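Local coordinates for protein GH127 beta-L-arabinofuranoside (Geobacillus stearothermophilus, PDB 4QK0) that probably hydrolyses beta-L-arabinofuranosides to release L-arabinose, acting as a glycoside hydrolase of family GH127, at residues 568-573 with 638-643; 559-564 with 623-628; 326-331 with 384-389. One frame throughout, in Å; residues are numbered along the deposited sequence.

Contact 1 of 3, residues 568-573 with 638-643; sequences PNLANL and EGEMVV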
loop_
_atom_site.group_PDB
_atom_site.type_symbol
_atom_site.label_atom_id
_atom_site.label_comp_id
_atom_site.label_asym_id
_atom_site.label_seq_id
_atom_site.Cartn_x
_atom_site.Cartn_y
_atom_site.Cartn_z
ATOM N N PRO A 568 10.091 20.620 -2.007
ATOM C CA PRO A 568 9.824 19.195 -2.014
ATOM C C PRO A 568 10.317 18.482 -0.775
ATOM O O PRO A 568 10.887 19.087 0.143
ATOM C CB PRO A 568 10.563 18.713 -3.283
ATOM C CG PRO A 568 11.650 19.715 -3.505
ATOM C CD PRO A 568 11.335 20.961 -2.738
ATOM N N ASN A 569 10.006 17.198 -0.731
ATOM C CA ASN A 569 10.369 16.306 0.378
ATOM C C ASN A 569 9.792 16.726 1.719
ATOM O O ASN A 569 10.516 17.042 2.670
ATOM C CB ASN A 569 11.902 16.110 0.457
ATOM C CG ASN A 569 12.270 14.924 1.320
ATOM O OD1 ASN A 569 11.392 14.322 1.955
ATOM N ND2 ASN A 569 13.560 14.566 1.341
ATOM N N LEU A 570 8.473 16.737 1.792
ATOM C CA LEU A 570 7.796 17.247 2.992
ATOM C C LEU A 570 7.955 16.277 4.146
ATOM O O LEU A 570 7.838 16.677 5.284
ATOM C CB LEU A 570 6.327 17.573 2.721
ATOM C CG LEU A 570 6.089 18.643 1.656
ATOM C CD1 LEU A 570 4.610 18.738 1.328
ATOM C CD2 LEU A 570 6.598 19.980 2.091
ATOM N N ALA A 571 8.249 15.021 3.871
ATOM C CA ALA A 571 8.604 14.063 4.965
ATOM C C ALA A 571 9.835 14.526 5.726
ATOM O O ALA A 571 9.939 14.322 6.933
ATOM C CB ALA A 571 8.841 12.672 4.405
ATOM N N ASN A 572 10.739 15.237 5.045
ATOM C CA ASN A 572 11.956 15.806 5.663
ATOM C C ASN A 572 11.733 17.232 6.222
ATOM O O ASN A 572 12.518 18.179 5.969
ATOM C CB ASN A 572 13.074 15.826 4.614
ATOM C CG ASN A 572 14.385 16.302 5.174
ATOM O OD1 ASN A 572 14.806 15.912 6.282
ATOM N ND2 ASN A 572 15.058 17.138 4.410
ATOM N N LEU A 573 10.603 17.401 6.897
ATOM C CA LEU A 573 10.245 18.642 7.600
ATOM C C LEU A 573 9.813 18.214 8.959
ATOM O O LEU A 573 8.984 17.316 9.094
ATOM C CB LEU A 573 9.058 19.353 6.975
ATOM C CG LEU A 573 9.268 20.597 6.116
ATOM C CD1 LEU A 573 7.910 21.124 5.685
ATOM C CD2 LEU A 573 9.987 21.694 6.839
ATOM N N GLU A 638 0.408 20.663 -9.387
ATOM C CA GLU A 638 0.859 19.394 -8.859
ATOM C C GLU A 638 2.042 19.579 -7.912
ATOM O O GLU A 638 2.912 20.419 -8.123
ATOM C CB GLU A 638 1.232 18.464 -10.004
ATOM C CG GLU A 638 1.449 17.023 -9.576
ATOM C CD GLU A 638 1.387 16.022 -10.732
ATOM O OE1 GLU A 638 0.576 16.179 -11.653
ATOM O OE2 GLU A 638 2.191 15.083 -10.741
ATOM N N GLY A 639 2.020 18.842 -6.814
ATOM C CA GLY A 639 3.107 18.893 -5.861
ATOM C C GLY A 639 2.829 18.044 -4.639
ATOM O O GLY A 639 1.713 17.519 -4.459
ATOM N N GLU A 640 3.856 17.860 -3.825
ATOM C CA GLU A 640 3.704 17.171 -2.569
ATOM C C GLU A 640 2.709 17.914 -1.661
ATOM O O GLU A 640 2.602 19.159 -1.713
ATOM C CB GLU A 640 5.069 17.040 -1.870
ATOM C CG GLU A 640 6.017 16.099 -2.597
ATOM C CD GLU A 640 7.260 15.749 -1.773
ATOM O OE1 GLU A 640 7.185 15.573 -0.525
ATOM O OE2 GLU A 640 8.338 15.711 -2.379
HETATM N N MSE A 641 2.082 17.132 -0.768
HETATM C CA MSE A 641 1.206 17.660 0.314
HETATM C C MSE A 641 1.219 16.720 1.479
HETATM O O MSE A 641 1.251 15.532 1.281
HETATM C CB MSE A 641 -0.207 17.837 -0.247
HETATM C CG MSE A 641 -1.177 18.437 0.765
HETATM SE SE MSE A 641 -1.980 16.979 1.869
HETATM C CE MSE A 641 -3.089 16.171 0.581
ATOM N N VAL A 642 1.275 17.250 2.700
ATOM C CA VAL A 642 1.062 16.459 3.883
ATOM C C VAL A 642 0.232 17.191 4.875
ATOM O O VAL A 642 0.335 18.382 4.982
ATOM C CB VAL A 642 2.355 16.039 4.632
ATOM C CG1 VAL A 642 3.153 15.068 3.801
ATOM C CG2 VAL A 642 3.234 17.216 4.958
ATOM N N VAL A 643 -0.535 16.414 5.652
ATOM C CA VAL A 643 -1.277 16.905 6.805
ATOM C C VAL A 643 -0.512 16.563 8.066
ATOM O O VAL A 643 -0.253 17.433 8.900
ATOM C CB VAL A 643 -2.687 16.268 6.904
ATOM C CG1 VAL A 643 -3.377 16.568 8.243
ATOM C CG2 VAL A 643 -3.553 16.767 5.774
HETATM O O HOH W 1 8.090 13.717 0.899
#
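The carboxylate of Glu640 is the flat group at the heart of this contact, and two successive backbone amides approach it from above the same face. They belong to a turn in the C-terminal beta domain of this GH127 enzyme that resembles an anion-binding nest, with Asn569 in a left-handed conformation (phi 60°) and Leu570 in a right-handed one. Asn569 N donates to Glu640 OE2 at 2.8 Å, about 43° out of the carboxylate plane. Leu570 N donates to Glu640 OE1 at 2.9 Å in an almost straight bond. A water on the other side of that plane donates a hydrogen bond to Glu640 OE1 at 2.5 Å and accepts one from Ala571 N, so a third consecutive amide reaches the carboxylate indirectly. The turn is closed behind it by the bond from Asn572 N to Asn569 O, 3.0 Å long. The bound anion also faces the dimer interface: Glu640 OE2 forms a salt bridge with Arg544 of the second subunit, and Asn569 ND2 bonds to the carbonyl of Pro541 there. With amides and a guanidinium gathered round it, the carboxylate is probably held ionised. The side chains of Leu570 and Glu640 leave their backbones towards each other and pass flank to flank. Beyond CG the Glu640 chain runs extended, which carries the carboxylate from the lead-in to strand 641-647 across to the turn. Leu570 CD1 packs against the aliphatic root of that chain, 3.6 Å from Glu640 CB, so the polar grip has an apolar flank. Farther along the strand, Val642 directs CG2 at the leucine, 3.8 Å from Leu570 CB.

Contact 2 of 3, residues 559-564 with 623-628; sequences YCLEEV and VPFRAI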
loop_
_atom_site.group_PDB
_atom_site.type_symbol
_atom_site.label_atom_id
_atom_site.label_comp_id
_atom_site.label_asym_id
_atom_site.label_seq_id
_atom_site.Cartn_x
_atom_site.Cartn_y
_atom_site.Cartn_z
ATOM N N TYR A 559 -5.266 21.993 8.562
ATOM C CA TYR A 559 -4.269 22.578 7.677
ATOM C C TYR A 559 -3.360 21.501 7.036
ATOM O O TYR A 559 -3.320 20.381 7.483
ATOM C CB TYR A 559 -3.459 23.604 8.502
ATOM C CG TYR A 559 -4.193 24.905 8.520
ATOM C CD1 TYR A 559 -5.349 25.071 9.258
ATOM C CD2 TYR A 559 -3.773 25.943 7.703
ATOM C CE1 TYR A 559 -6.098 26.255 9.189
ATOM C CE2 TYR A 559 -4.443 27.137 7.679
ATOM C CZ TYR A 559 -5.634 27.286 8.396
ATOM O OH TYR A 559 -6.327 28.466 8.294
ATOM N N CYS A 560 -2.653 21.886 5.978
ATOM C CA CYS A 560 -1.686 21.014 5.294
ATOM C C CYS A 560 -0.530 21.835 4.786
ATOM O O CYS A 560 -0.617 23.099 4.742
ATOM C CB CYS A 560 -2.319 20.287 4.170
ATOM S SG CYS A 560 -2.697 21.257 2.719
ATOM N N LEU A 561 0.585 21.153 4.489
ATOM C CA LEU A 561 1.741 21.817 3.849
ATOM C C LEU A 561 1.827 21.353 2.432
ATOM O O LEU A 561 1.628 20.160 2.147
ATOM C CB LEU A 561 3.042 21.494 4.521
ATOM C CG LEU A 561 3.183 21.623 6.013
ATOM C CD1 LEU A 561 4.644 21.476 6.452
ATOM C CD2 LEU A 561 2.693 22.944 6.455
ATOM N N GLU A 562 2.018 22.305 1.515
ATOM C CA GLU A 562 2.208 22.011 0.084
ATOM C C GLU A 562 3.632 22.386 -0.426
ATOM O O GLU A 562 4.275 23.328 0.063
ATOM C CB GLU A 562 1.190 22.766 -0.756
ATOM C CG GLU A 562 -0.264 22.271 -0.657
ATOM C CD GLU A 562 -1.096 22.737 -1.855
ATOM O OE1 GLU A 562 -1.434 23.906 -1.863
ATOM O OE2 GLU A 562 -1.342 21.962 -2.801
ATOM N N GLU A 563 4.085 21.633 -1.404
ATOM C CA GLU A 563 5.395 21.839 -2.011
ATOM C C GLU A 563 5.521 23.263 -2.553
ATOM O O GLU A 563 6.546 23.916 -2.392
ATOM C CB GLU A 563 5.572 20.844 -3.138
ATOM C CG GLU A 563 6.881 20.952 -3.896
ATOM C CD GLU A 563 7.120 19.795 -4.887
ATOM O OE1 GLU A 563 6.448 18.729 -4.887
ATOM O OE2 GLU A 563 8.003 19.975 -5.730
ATOM N N VAL A 564 4.454 23.750 -3.188
ATOM C CA VAL A 564 4.492 25.077 -3.800
ATOM C C VAL A 564 4.946 26.134 -2.793
ATOM O O VAL A 564 5.629 27.061 -3.166
ATOM C CB VAL A 564 3.142 25.449 -4.450
ATOM C CG1 VAL A 564 2.048 25.574 -3.381
ATOM C CG2 VAL A 564 3.235 26.749 -5.242
ATOM N N VAL A 623 14.031 26.309 8.685
ATOM C CA VAL A 623 13.370 26.868 7.517
ATOM C C VAL A 623 12.047 27.488 7.970
ATOM O O VAL A 623 11.411 26.968 8.852
ATOM C CB VAL A 623 13.122 25.818 6.394
ATOM C CG1 VAL A 623 14.409 25.262 5.863
ATOM C CG2 VAL A 623 12.260 24.671 6.862
ATOM N N PRO A 624 11.629 28.592 7.345
ATOM C CA PRO A 624 10.248 29.033 7.507
ATOM C C PRO A 624 9.301 28.018 6.843
ATOM O O PRO A 624 9.720 27.361 5.880
ATOM C CB PRO A 624 10.206 30.343 6.696
ATOM C CG PRO A 624 11.198 30.100 5.578
ATOM C CD PRO A 624 12.293 29.234 6.181
ATOM N N PHE A 625 8.077 27.835 7.371
ATOM C CA PHE A 625 7.030 27.085 6.628
ATOM C C PHE A 625 5.743 27.828 6.590
ATOM O O PHE A 625 5.451 28.619 7.469
ATOM C CB PHE A 625 6.731 25.694 7.198
ATOM C CG PHE A 625 5.922 25.711 8.444
ATOM C CD1 PHE A 625 4.520 25.630 8.441
ATOM C CD2 PHE A 625 6.572 25.778 9.649
ATOM C CE1 PHE A 625 3.802 25.629 9.644
ATOM C CE2 PHE A 625 5.859 25.788 10.832
ATOM C CZ PHE A 625 4.485 25.695 10.827
ATOM N N ARG A 626 4.925 27.422 5.654
ATOM C CA ARG A 626 3.597 27.915 5.549
ATOM C C ARG A 626 2.594 26.820 5.291
ATOM O O ARG A 626 2.766 25.965 4.382
ATOM C CB ARG A 626 3.522 28.948 4.409
ATOM C CG ARG A 626 2.182 29.644 4.431
ATOM C CD ARG A 626 2.234 30.983 3.731
ATOM N NE ARG A 626 2.094 30.751 2.312
ATOM C CZ ARG A 626 1.722 31.667 1.435
ATOM N NH1 ARG A 626 1.414 32.888 1.853
ATOM N NH2 ARG A 626 1.657 31.352 0.150
ATOM N N ALA A 627 1.484 26.888 6.040
ATOM C CA ALA A 627 0.446 25.895 5.924
ATOM C C ALA A 627 -0.828 26.593 5.468
ATOM O O ALA A 627 -1.104 27.707 5.885
ATOM C CB ALA A 627 0.254 25.168 7.247
ATOM N N ILE A 628 -1.608 25.886 4.663
ATOM C CA ILE A 628 -2.887 26.350 4.187
ATOM C C ILE A 628 -4.000 25.318 4.516
ATOM O O ILE A 628 -3.698 24.196 4.919
ATOM C CB ILE A 628 -2.865 26.563 2.654
ATOM C CG1 ILE A 628 -2.434 25.280 1.925
ATOM C CG2 ILE A 628 -1.902 27.699 2.295
ATOM C CD1 ILE A 628 -3.335 24.885 0.814
HETATM O O HOH W 2 1.451 25.067 2.207
#
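Tyr559 lays its side chain along the end of the neighbouring strand. Its CB sits 3.6 Å from Ile628 O, CG stays close to the same carbonyl, and CD2 comes within 3.3 Å of Ile628 C. Farther out, CE2 runs beside the preceding peptide, with Ala627 O near the ring plane at its edge. The tip leaves the pair altogether, and Tyr559 OH bonds to the carbonyl of Val594. Beside this ring the backbones form an antiparallel hydrogen-bonded pair: Cys560 N donates to Ile628 O at 2.7 Å and Ile628 N donates to Cys560 O at 3.0 Å, each nearly along the C=O axis. The pairing joins strands 557-562 and 620-629 of the C-terminal beta sheet, but the N-to-C directions of the short segments differ by 128° and the two soon part. Beyond the pair, water 2 spans the gap, accepting from Glu562 N and donating to Arg626 O. On the face carrying Leu561 and Ala627 the packing is tight, with Leu561 CD2 3.4 Å from Ala627 CB and also touching Phe625 CD1. On the face of Cys560, the Ile628 chain runs at a slant to Glu562; Ile628 CG1 passes Cys560 SG, and Ile628 CD1 stops 3.4 Å from Glu562 OE1, an oxygen whose polar partner is Arg636, in a salt bridge, while Glu562 OE2 takes the amide of Cys634.

Contact 3 of 3, residues 326-331 with 384-389; sequences PNDTAY and PLEVWP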
loop_
_atom_site.group_PDB
_atom_site.type_symbol
_atom_site.label_atom_id
_atom_site.label_comp_id
_atom_site.label_asym_id
_atom_site.label_seq_id
_atom_site.Cartn_x
_atom_site.Cartn_y
_atom_site.Cartn_z
ATOM N N PRO A 326 -3.825 5.001 7.335
ATOM C CA PRO A 326 -2.616 5.389 6.601
ATOM C C PRO A 326 -2.933 6.599 5.750
ATOM O O PRO A 326 -4.011 6.686 5.180
ATOM C CB PRO A 326 -2.303 4.179 5.752
ATOM C CG PRO A 326 -3.664 3.548 5.519
ATOM C CD PRO A 326 -4.359 3.731 6.861
ATOM N N ASN A 327 -1.983 7.520 5.667
ATOM C CA ASN A 327 -2.210 8.790 5.004
ATOM C C ASN A 327 -1.989 8.779 3.481
ATOM O O ASN A 327 -2.630 9.552 2.741
ATOM C CB ASN A 327 -1.346 9.841 5.679
ATOM C CG ASN A 327 -1.780 10.089 7.126
ATOM O OD1 ASN A 327 -2.949 10.338 7.374
ATOM N ND2 ASN A 327 -0.852 10.010 8.091
ATOM N N ASP A 328 -1.096 7.918 3.041
ATOM C CA ASP A 328 -0.600 7.920 1.661
ATOM C C ASP A 328 -1.411 6.969 0.846
ATOM O O ASP A 328 -1.593 7.192 -0.361
ATOM C CB ASP A 328 0.915 7.589 1.591
ATOM C CG ASP A 328 1.286 6.286 2.327
ATOM O OD1 ASP A 328 0.489 5.745 3.118
ATOM O OD2 ASP A 328 2.431 5.813 2.137
ATOM N N THR A 329 -1.968 5.938 1.473
ATOM C CA THR A 329 -2.812 4.988 0.806
ATOM C C THR A 329 -4.335 5.115 1.155
ATOM O O THR A 329 -5.147 4.286 0.719
ATOM C CB THR A 329 -2.381 3.580 1.156
ATOM O OG1 THR A 329 -2.309 3.447 2.583
ATOM C CG2 THR A 329 -1.039 3.290 0.556
ATOM N N ALA A 330 -4.706 6.162 1.871
ATOM C CA ALA A 330 -6.102 6.468 2.210
ATOM C C ALA A 330 -6.982 6.399 1.010
ATOM O O ALA A 330 -6.539 6.715 -0.103
ATOM C CB ALA A 330 -6.176 7.842 2.777
ATOM N N TYR A 331 -8.254 6.054 1.200
ATOM C CA TYR A 331 -9.204 6.228 0.111
ATOM C C TYR A 331 -10.026 7.491 0.359
ATOM O O TYR A 331 -9.994 8.429 -0.450
ATOM C CB TYR A 331 -10.037 5.004 -0.057
ATOM C CG TYR A 331 -10.577 4.886 -1.451
ATOM C CD1 TYR A 331 -9.781 4.464 -2.512
ATOM C CD2 TYR A 331 -11.896 5.170 -1.717
ATOM C CE1 TYR A 331 -10.301 4.353 -3.806
ATOM C CE2 TYR A 331 -12.420 5.050 -2.982
ATOM C CZ TYR A 331 -11.624 4.658 -4.028
ATOM O OH TYR A 331 -12.194 4.504 -5.286
ATOM N N PRO A 384 -6.535 12.129 -0.316
ATOM C CA PRO A 384 -5.431 11.613 0.481
ATOM C C PRO A 384 -4.998 12.622 1.506
ATOM O O PRO A 384 -5.320 13.791 1.394
ATOM C CB PRO A 384 -4.359 11.386 -0.568
ATOM C CG PRO A 384 -4.609 12.473 -1.562
ATOM C CD PRO A 384 -6.095 12.615 -1.632
ATOM N N LEU A 385 -4.298 12.162 2.536
ATOM C CA LEU A 385 -3.718 13.048 3.523
ATOM C C LEU A 385 -2.235 13.216 3.372
ATOM O O LEU A 385 -1.580 13.984 4.121
ATOM C CB LEU A 385 -4.048 12.555 4.938
ATOM C CG LEU A 385 -5.471 12.910 5.369
ATOM C CD1 LEU A 385 -6.504 11.995 4.709
ATOM C CD2 LEU A 385 -5.478 12.777 6.877
ATOM N N GLU A 386 -1.687 12.537 2.378
ATOM C CA GLU A 386 -0.244 12.634 2.086
ATOM C C GLU A 386 -0.015 12.279 0.640
ATOM O O GLU A 386 -0.455 11.237 0.170
ATOM C CB GLU A 386 0.551 11.710 2.968
ATOM C CG GLU A 386 2.035 11.637 2.608
ATOM C CD GLU A 386 2.814 10.824 3.624
ATOM O OE1 GLU A 386 2.899 11.259 4.763
ATOM O OE2 GLU A 386 3.275 9.704 3.306
ATOM N N VAL A 387 0.670 13.160 -0.070
ATOM C CA VAL A 387 0.957 12.940 -1.475
ATOM C C VAL A 387 2.434 13.180 -1.781
ATOM O O VAL A 387 2.982 14.211 -1.444
ATOM C CB VAL A 387 0.106 13.852 -2.360
ATOM C CG1 VAL A 387 0.453 13.670 -3.809
ATOM C CG2 VAL A 387 -1.353 13.480 -2.217
ATOM N N TRP A 388 3.036 12.161 -2.393
ATOM C CA TRP A 388 4.344 12.238 -3.085
ATOM C C TRP A 388 4.020 11.840 -4.552
ATOM O O TRP A 388 3.838 10.684 -4.817
ATOM C CB TRP A 388 5.345 11.278 -2.411
ATOM C CG TRP A 388 6.747 11.219 -3.020
ATOM C CD1 TRP A 388 7.316 12.119 -3.859
ATOM C CD2 TRP A 388 7.731 10.183 -2.815
ATOM N NE1 TRP A 388 8.581 11.715 -4.179
ATOM C CE2 TRP A 388 8.860 10.533 -3.552
ATOM C CE3 TRP A 388 7.753 9.003 -2.077
ATOM C CZ2 TRP A 388 10.013 9.737 -3.576
ATOM C CZ3 TRP A 388 8.892 8.205 -2.093
ATOM C CH2 TRP A 388 10.001 8.573 -2.828
ATOM N N PRO A 389 3.910 12.811 -5.484
ATOM C CA PRO A 389 3.371 12.482 -6.815
ATOM C C PRO A 389 4.032 11.366 -7.548
ATOM O O PRO A 389 3.341 10.568 -8.155
ATOM C CB PRO A 389 3.539 13.762 -7.595
ATOM C CG PRO A 389 3.398 14.810 -6.538
ATOM C CD PRO A 389 4.145 14.260 -5.353
HETATM O O HOH W 3 -0.519 9.325 -1.751
#
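Asp328 holds CG in the crowded position between its backbone N and carbonyl carbon (chi1 53°), whereas Glu386 places CG anti to its backbone N (chi1 173°) and then runs extended. With these torsions the two acids run alongside each other with their carboxylates at the same end, and Glu386 OE2 is 3.6 Å from Asp328 CB. Asn327 turns its CG beside its own backbone N, so that the side chain lies aslant Leu385 and OD1 rests 3.5 Å from Leu385 CB. The other branch, Asn327 ND2, bonds to Asn546. The backbones meet as well: Leu385 N donates to Asn327 O at 3.1 Å, approaching in the carbonyl plane. Water 3 donates to both Asp328 O and Glu386 O, adding a second link between the segments. The contact fastens a loop of the GH127 catalytic domain, leading into helix 334-350, onto the short strand 386-387, which itself pairs with strand 641-647 of the C-terminal sheet. Just beyond, Trp388 makes a cation-pi contact with Arg544 of the second subunit. The carboxylates of Asp328 and Glu386 are turned 69° against each other, and Asp328 OD2 lies 4.1 Å from Glu386 OE2. Lys397 forms a salt bridge with Asp328 OD2 and would offset part of the repulsion, but the proximity of like charges could still make one of the two acids somewhat easier to protonate.

Overall arrangement
Along the chain, contact 3 closes first, bringing 384-389 back to 326-331 over a largely helical excursion in the catalytic domain. It is complete before the C-terminal domain begins its own closures. There, contacts 2 and 1 cross: 559-564 and 568-573 come in turn, then 623-628 meets the former and 638-643 the latter. Strand 641-647 is the common element. It pairs with strand 557-562 of contact 2 on one side, through Val642 and Leu561, and with strand 386-387 of contact 3, through Met641 and Val387. One mixed sheet thus ties the catalytic and C-terminal domains together, and contacts 1 and 3 both also reach the second subunit.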